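Local structure of transcription termination factor FttA (Methanosarcina mazei, 2XR1) at residues Ile151-Met155 with Ala302-Lys306. The protein probably ends archaeal transcription by cutting nascent RNA at the polymerase exit channel with a two-zinc nuclease centre and then degrading the released RNA from its 5' end. Residues are numbered along the deposited sequence; the frame is centred on the assembly and turned at random.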
ATOM      1  N   ILE B 151       5.085 -26.648 -26.566  1.00 54.26           N
ATOM      2  CA  ILE B 151       5.952 -25.746 -25.806  1.00 53.96           C
ATOM      3  C   ILE B 151       7.438 -25.923 -26.181  1.00 55.36           C
ATOM      4  O   ILE B 151       8.159 -24.953 -26.421  1.00 55.76           O
ATOM      5  CB  ILE B 151       5.796 -25.949 -24.314  1.00 52.01           C
ATOM      6  CG1 ILE B 151       4.447 -25.429 -23.848  1.00 51.55           C
ATOM      7  CG2 ILE B 151       6.836 -25.195 -23.583  1.00 52.18           C
ATOM      8  CD1 ILE B 151       4.128 -25.768 -22.388  1.00 49.39           C
ATOM      9  N   ARG B 152       7.893 -27.160 -26.252  1.00 56.11           N
ATOM     10  CA  ARG B 152       9.280 -27.399 -26.625  1.00 58.10           C
ATOM     11  C   ARG B 152       9.622 -26.822 -27.986  1.00 59.83           C
ATOM     12  O   ARG B 152      10.640 -26.181 -28.103  1.00 60.45           O
ATOM     13  CB  ARG B 152       9.606 -28.886 -26.558  1.00 58.71           C
ATOM     14  CG  ARG B 152       9.699 -29.360 -25.125  1.00 57.93           C
ATOM     15  CD  ARG B 152       9.682 -30.861 -25.016  1.00 59.33           C
ATOM     16  NE  ARG B 152       9.830 -31.276 -23.620  1.00 59.00           N
ATOM     17  CZ  ARG B 152      10.141 -32.515 -23.234  1.00 61.58           C
ATOM     18  NH1 ARG B 152      10.348 -33.488 -24.133  1.00 62.60           N
ATOM     19  NH2 ARG B 152      10.272 -32.787 -21.939  1.00 61.28           N
ATOM     20  N   GLU B 153       8.764 -27.041 -28.985  1.00 61.07           N
ATOM     21  CA  GLU B 153       8.950 -26.463 -30.323  1.00 63.73           C
ATOM     22  C   GLU B 153       8.911 -24.944 -30.300  1.00 63.41           C
ATOM     23  O   GLU B 153       9.693 -24.301 -30.979  1.00 65.72           O
ATOM     24  CB  GLU B 153       7.898 -26.996 -31.318  1.00 65.26           C
ATOM     25  CG  GLU B 153       8.383 -28.220 -32.115  1.00 69.76           C
ATOM     26  CD  GLU B 153       7.347 -28.751 -33.088  1.00 74.35           C
ATOM     27  OE1 GLU B 153       6.150 -28.803 -32.710  1.00 72.63           O
ATOM     28  OE2 GLU B 153       7.743 -29.117 -34.225  1.00 79.30           O
ATOM     29  N   PHE B 154       7.996 -24.377 -29.517  1.00 61.41           N
ATOM     30  CA  PHE B 154       7.868 -22.931 -29.362  1.00 60.96           C
ATOM     31  C   PHE B 154       9.119 -22.293 -28.730  1.00 60.93           C
ATOM     32  O   PHE B 154       9.531 -21.206 -29.122  1.00 61.86           O
ATOM     33  CB  PHE B 154       6.609 -22.597 -28.550  1.00 58.97           C
ATOM     34  CG  PHE B 154       6.502 -21.161 -28.186  1.00 59.52           C
ATOM     35  CD1 PHE B 154       5.840 -20.276 -29.017  1.00 61.18           C
ATOM     36  CD2 PHE B 154       7.107 -20.677 -27.023  1.00 58.59           C
ATOM     37  CE1 PHE B 154       5.777 -18.933 -28.688  1.00 62.87           C
ATOM     38  CE2 PHE B 154       7.062 -19.347 -26.695  1.00 59.25           C
ATOM     39  CZ  PHE B 154       6.393 -18.466 -27.517  1.00 61.57           C
ATOM     40  N   MET B 155       9.718 -22.966 -27.761  1.00 60.04           N
ATOM     41  CA  MET B 155      10.972 -22.496 -27.167  1.00 61.21           C
ATOM     42  C   MET B 155      12.158 -22.509 -28.144  1.00 63.85           C
ATOM     43  O   MET B 155      12.956 -21.589 -28.117  1.00 65.29           O
ATOM     44  CB  MET B 155      11.332 -23.325 -25.948  1.00 59.47           C
ATOM     45  CG  MET B 155      10.359 -23.177 -24.804  1.00 59.10           C
ATOM     46  SD  MET B 155      10.482 -21.673 -23.824  1.00 60.12           S
ATOM     47  CE  MET B 155       9.428 -20.572 -24.722  1.00 62.26           C
ATOM     48  N   ALA B 302       1.961 -16.569 -25.212  1.00 43.33           N
ATOM     49  CA  ALA B 302       3.306 -16.755 -25.759  1.00 44.05           C
ATOM     50  C   ALA B 302       4.358 -15.901 -25.039  1.00 43.04           C
ATOM     51  O   ALA B 302       5.453 -16.380 -24.661  1.00 41.62           O
ATOM     52  CB  ALA B 302       3.322 -16.469 -27.247  1.00 46.47           C
ATOM     53  N   LYS B 303       4.016 -14.638 -24.830  1.00 43.49           N
ATOM     54  CA  LYS B 303       4.918 -13.726 -24.168  1.00 43.30           C
ATOM     55  C   LYS B 303       5.188 -14.154 -22.729  1.00 40.40           C
ATOM     56  O   LYS B 303       6.312 -14.021 -22.251  1.00 39.80           O
ATOM     57  CB  LYS B 303       4.346 -12.315 -24.190  1.00 44.85           C
ATOM     58  CG  LYS B 303       5.379 -11.241 -23.851  1.00 47.50           C
ATOM     59  CD  LYS B 303       4.901  -9.851 -24.247  1.00 52.88           C
ATOM     60  CE  LYS B 303       6.051  -8.843 -24.339  1.00 56.49           C
ATOM     61  NZ  LYS B 303       7.003  -8.928 -23.181  1.00 54.80           N
ATOM     62  N   THR B 304       4.167 -14.664 -22.034  1.00 38.66           N
ATOM     63  CA  THR B 304       4.350 -15.126 -20.681  1.00 36.18           C
ATOM     64  C   THR B 304       5.265 -16.348 -20.642  1.00 36.39           C
ATOM     65  O   THR B 304       6.052 -16.503 -19.682  1.00 35.46           O
ATOM     66  CB  THR B 304       3.021 -15.559 -20.050  1.00 35.43           C
ATOM     67  OG1 THR B 304       2.144 -14.438 -20.003  1.00 36.43           O
ATOM     68  CG2 THR B 304       3.204 -16.116 -18.662  1.00 30.62           C
ATOM     69  N   LEU B 305       5.127 -17.237 -21.631  1.00 36.88           N
ATOM     70  CA  LEU B 305       5.928 -18.451 -21.647  1.00 36.57           C
ATOM     71  C   LEU B 305       7.398 -18.117 -21.932  1.00 38.04           C
ATOM     72  O   LEU B 305       8.285 -18.730 -21.372  1.00 37.36           O
ATOM     73  CB  LEU B 305       5.372 -19.438 -22.677  1.00 37.74           C
ATOM     74  CG  LEU B 305       6.082 -20.760 -22.937  1.00 36.67           C
ATOM     75  CD1 LEU B 305       6.147 -21.603 -21.686  1.00 29.86           C
ATOM     76  CD2 LEU B 305       5.353 -21.505 -24.068  1.00 37.78           C
ATOM     77  N   LYS B 306       7.653 -17.144 -22.806  1.00 40.23           N
ATOM     78  CA  LYS B 306       9.024 -16.700 -23.106  1.00 41.09           C
ATOM     79  C   LYS B 306       9.676 -16.119 -21.876  1.00 39.15           C
ATOM     80  O   LYS B 306      10.898 -16.044 -21.784  1.00 39.74           O
ATOM     81  CB  LYS B 306       9.034 -15.613 -24.181  1.00 43.58           C
ATOM     82  CG  LYS B 306       8.922 -16.144 -25.547  1.00 48.06           C
ATOM     83  CD  LYS B 306       9.142 -15.072 -26.616  1.00 53.33           C
ATOM     84  CE  LYS B 306       7.854 -14.311 -26.957  1.00 55.36           C
ATOM     85  NZ  LYS B 306       7.842 -13.847 -28.341  1.00 57.89           N
TER
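Phe154 and Leu305 reach past each other in opposite directions, each toward the other's helix, and Leu305 CD2 meets the ring obliquely, 3.5 Å from Phe154 CD2. Phe154 turns its CG away from the backbone N (chi1 172°), which sends the ring out toward the other helix, and this flat, rigid group is long enough to span much of the 11.2 Å between the axes. At its far end Phe154 CZ lies 3.7 Å from both Ala302 CB and the carbonyl oxygen Ala302 O; the small methyl of alanine lets the ring come this close to the helix. The Lys306 side chain runs at about a right angle to that of Phe154, and its CG comes up obliquely to the ring, 3.9 Å from Phe154 CE2, while its amine goes on to a salt bridge with Glu161. Leu305, branched at its end, fits between three neighbours. One methyl, CD2, meets both the ring and Ile151, with Ile151 CG2 at 4.0 Å from Leu305 CD2. Met155, unbranched and flexible, bends at chi2 and chi3 to carry its terminal methyl back to the leucine, Met155 CE to Leu305 CG 3.8 Å. No hydrogen bond links the two segments; the joint is apolar packing of helices inclined at 77°. It brings helix 146-157, which follows strand 134-139, against helix 299-306 of the metallo-beta-lactamase part, away from the zinc site. Helix 270-290 touches both Ile151 and Leu305 through Val277, making this a three-helix junction, and helix 299-306 also packs through Thr304 on helix 254-259 and leads into strand 308-310, outermost in its mixed sheet within this chain.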